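Local coordinates for polyhedrin (Uranotaenia sapphirina cypovirus, PDB 4ZQX), which forms the crystalline matrix of the occlusion bodies that enclose and protect cypovirus particles, and probably binds ATP, at the interface of chains A and B. Numbering follows the deposited sequence. Chains: chain A/B, Polyhedrin.

The interface of chains A and B. Residues chain A 44, 224-225; chain B 83, 123, 125, 131-133.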
ATOM      1  N   HIS A  44      -2.759 -11.198  -7.826  1.00 29.46           N
ATOM      2  CA  HIS A  44      -1.353 -11.488  -8.119  1.00 30.17           C
ATOM      3  C   HIS A  44      -0.391 -10.543  -7.410  1.00 29.97           C
ATOM      4  O   HIS A  44      -0.559  -9.320  -7.479  1.00 30.76           O
ATOM      5  CB  HIS A  44      -1.074 -11.415  -9.622  1.00 31.18           C
ATOM      6  CG  HIS A  44       0.379 -11.541  -9.940  1.00 31.19           C
ATOM      7  ND1 HIS A  44       1.174 -10.457 -10.248  1.00 31.99           N
ATOM      8  CD2 HIS A  44       1.199 -12.619  -9.931  1.00 31.17           C
ATOM      9  CE1 HIS A  44       2.416 -10.867 -10.444  1.00 32.09           C
ATOM     10  NE2 HIS A  44       2.460 -12.172 -10.248  1.00 31.04           N
ATOM     11  N   ASN A 224      -2.092 -18.560 -19.931  1.00 30.58           N
ATOM     12  CA  ASN A 224      -1.561 -17.414 -20.660  1.00 30.37           C
ATOM     13  C   ASN A 224      -0.147 -17.114 -20.163  1.00 31.12           C
ATOM     14  O   ASN A 224       0.736 -16.736 -20.937  1.00 31.52           O
ATOM     15  CB  ASN A 224      -2.458 -16.184 -20.449  1.00 32.27           C
ATOM     16  CG  ASN A 224      -2.259 -15.115 -21.514  1.00 34.08           C
ATOM     17  OD1 ASN A 224      -2.364 -15.391 -22.707  1.00 34.78           O
ATOM     18  ND2 ASN A 224      -1.983 -13.885 -21.085  1.00 35.12           N
ATOM     19  N   TYR A 225       0.050 -17.266 -18.854  1.00 30.46           N
ATOM     20  CA  TYR A 225       1.295 -16.820 -18.202  1.00 31.45           C
ATOM     21  C   TYR A 225       2.177 -17.927 -17.624  1.00 31.68           C
ATOM     22  O   TYR A 225       3.318 -17.676 -17.241  1.00 32.11           O
ATOM     23  CB  TYR A 225       0.968 -15.816 -17.100  1.00 31.27           C
ATOM     24  CG  TYR A 225       0.428 -14.490 -17.595  1.00 31.90           C
ATOM     25  CD1 TYR A 225       1.041 -13.803 -18.634  1.00 32.06           C
ATOM     26  CD2 TYR A 225      -0.704 -13.924 -17.016  1.00 34.75           C
ATOM     27  CE1 TYR A 225       0.551 -12.591 -19.071  1.00 34.34           C
ATOM     28  CE2 TYR A 225      -1.200 -12.696 -17.452  1.00 36.89           C
ATOM     29  CZ  TYR A 225      -0.569 -12.041 -18.480  1.00 36.61           C
ATOM     30  OH  TYR A 225      -1.054 -10.824 -18.909  1.00 39.65           O
TER
ATOM     31  N   ALA B  83      -4.026  -8.189 -22.632  1.00 31.42           N
ATOM     32  CA  ALA B  83      -3.163  -9.127 -21.927  1.00 31.00           C
ATOM     33  C   ALA B  83      -3.348 -10.546 -22.442  1.00 30.32           C
ATOM     34  O   ALA B  83      -2.369 -11.271 -22.631  1.00 32.93           O
ATOM     35  CB  ALA B  83      -3.482  -9.080 -20.458  1.00 30.75           C
ATOM     36  N   THR B 123      -0.521  -6.493 -16.684  1.00 32.59           N
ATOM     37  CA  THR B 123      -0.828  -7.183 -15.427  1.00 33.22           C
ATOM     38  C   THR B 123       0.354  -7.189 -14.464  1.00 33.64           C
ATOM     39  O   THR B 123       0.351  -7.923 -13.482  1.00 33.18           O
ATOM     40  CB  THR B 123      -1.337  -8.626 -15.647  1.00 34.19           C
ATOM     41  OG1 THR B 123      -0.328  -9.423 -16.273  1.00 34.48           O
ATOM     42  CG2 THR B 123      -2.591  -8.627 -16.497  1.00 35.96           C
ATOM     43  N   LEU B 125       3.740  -7.696 -15.152  1.00 31.84           N
ATOM     44  CA  LEU B 125       4.919  -8.497 -15.453  1.00 32.20           C
ATOM     45  C   LEU B 125       5.927  -7.687 -16.245  1.00 31.10           C
ATOM     46  O   LEU B 125       5.553  -6.712 -16.894  1.00 32.25           O
ATOM     47  CB  LEU B 125       4.542  -9.706 -16.292  1.00 33.02           C
ATOM     48  CG  LEU B 125       3.543 -10.696 -15.713  1.00 38.15           C
ATOM     49  CD1 LEU B 125       3.393 -11.858 -16.682  1.00 39.22           C
ATOM     50  CD2 LEU B 125       4.002 -11.176 -14.385  1.00 40.54           C
ATOM     51  N   GLU B 131       4.946 -12.132 -22.473  1.00 30.28           N
ATOM     52  CA  GLU B 131       5.045 -12.065 -21.030  1.00 30.25           C
ATOM     53  C   GLU B 131       4.717 -13.411 -20.404  1.00 30.05           C
ATOM     54  O   GLU B 131       3.796 -14.095 -20.820  1.00 31.31           O
ATOM     55  CB  GLU B 131       4.141 -10.953 -20.518  1.00 30.60           C
ATOM     56  CG  GLU B 131       4.616  -9.594 -21.021  1.00 32.35           C
ATOM     57  CD  GLU B 131       3.697  -8.438 -20.680  1.00 36.58           C
ATOM     58  OE1 GLU B 131       2.760  -8.609 -19.880  1.00 35.94           O
ATOM     59  OE2 GLU B 131       3.932  -7.342 -21.225  1.00 40.07           O
ATOM     60  N   GLU B 132       5.489 -13.784 -19.393  1.00 28.42           N
ATOM     61  CA  GLU B 132       5.374 -15.108 -18.794  1.00 29.61           C
ATOM     62  C   GLU B 132       5.954 -15.053 -17.385  1.00 29.55           C
ATOM     63  O   GLU B 132       6.918 -14.317 -17.147  1.00 31.13           O
ATOM     64  CB  GLU B 132       6.141 -16.099 -19.679  1.00 33.56           C
ATOM     65  CG  GLU B 132       6.175 -17.509 -19.218  1.00 38.00           C
ATOM     66  CD  GLU B 132       6.715 -18.425 -20.279  1.00 36.71           C
ATOM     67  OE1 GLU B 132       7.474 -17.958 -21.170  1.00 35.07           O
ATOM     68  OE2 GLU B 132       6.374 -19.618 -20.228  1.00 38.89           O
ATOM     69  N   TYR B 133       5.373 -15.812 -16.452  1.00 31.04           N
ATOM     70  CA  TYR B 133       5.808 -15.751 -15.051  1.00 30.68           C
ATOM     71  C   TYR B 133       7.270 -16.143 -14.863  1.00 31.76           C
ATOM     72  O   TYR B 133       7.941 -15.609 -13.993  1.00 33.15           O
ATOM     73  CB  TYR B 133       4.931 -16.639 -14.146  1.00 31.77           C
ATOM     74  CG  TYR B 133       3.612 -16.012 -13.760  1.00 32.62           C
ATOM     75  CD1 TYR B 133       3.554 -14.698 -13.317  1.00 32.52           C
ATOM     76  CD2 TYR B 133       2.426 -16.725 -13.845  1.00 32.49           C
ATOM     77  CE1 TYR B 133       2.367 -14.124 -12.963  1.00 32.63           C
ATOM     78  CE2 TYR B 133       1.217 -16.144 -13.501  1.00 29.38           C
ATOM     79  CZ  TYR B 133       1.206 -14.849 -13.062  1.00 30.56           C
ATOM     80  OH  TYR B 133       0.032 -14.254 -12.721  1.00 31.68           O
TER
HETATM   81  O   HOH W   1       0.566  -7.954 -10.779  1.00 33.67           O
HETATM   82  O   HOH W   2       0.415  -9.463 -20.563  1.00 41.78           O
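The C-terminal end of chain A's helix 214-225 plugs into a pocket of chain B built from the end of helix 72-83, loop residues and the start of 3-10 helix 133-135, with A:Tyr225 inserted. The contact joins two polyhedrin copies of the deposited three-copy assembly and probably helps hold together the trimer from which the crystals are built. A:Tyr225 hides 135 Å² against chain B, far more than any neighbour in the patch. Its main chain is bonded directly to chain B: B:Tyr133 N donates to A:Tyr225 O at 2.9 Å, nearly straight (176° at H) and in the carbonyl plane, so a carbonyl at the helix terminus is capped by the partner chain. With CG anti to its own carbonyl carbon (chi1 -68°), the A:Tyr225 ring points away from this bond into the pocket. B:Leu125 CD1 lies over one ring face, offset toward the rim and 3.6 Å from CD1 of A:Tyr225, while A:Asn224 ND2 flanks the opposite face; together they probably restrict ring rotation. B:Glu131 O meets the ring edge in plane. At the far end, a water links the A:Tyr225 phenol OH to the B:Glu131 carboxylate OE1, whereas the direct approach of B:Thr123 OG1 to the phenol is a weak hydrogen bond. The A:Asn224 amide ND2 also donates to B:Ala83 O at 3.1 Å, from above the carbonyl plane (49° out of it), tying together the ends of two helices. B:Tyr133 touches two chain A side chains: A:Tyr225 CB sits over a ring face, 3.6 Å from CE2 of B:Tyr133, and A:His44 passes in the opposite direction at the CE1 and hydroxyl rim, NE2 lying 3.3 Å from CE1 of B:Tyr133. In the imidazole plane, a water bridges A:His44 ND1 (2.6 Å) to B:Thr123 O.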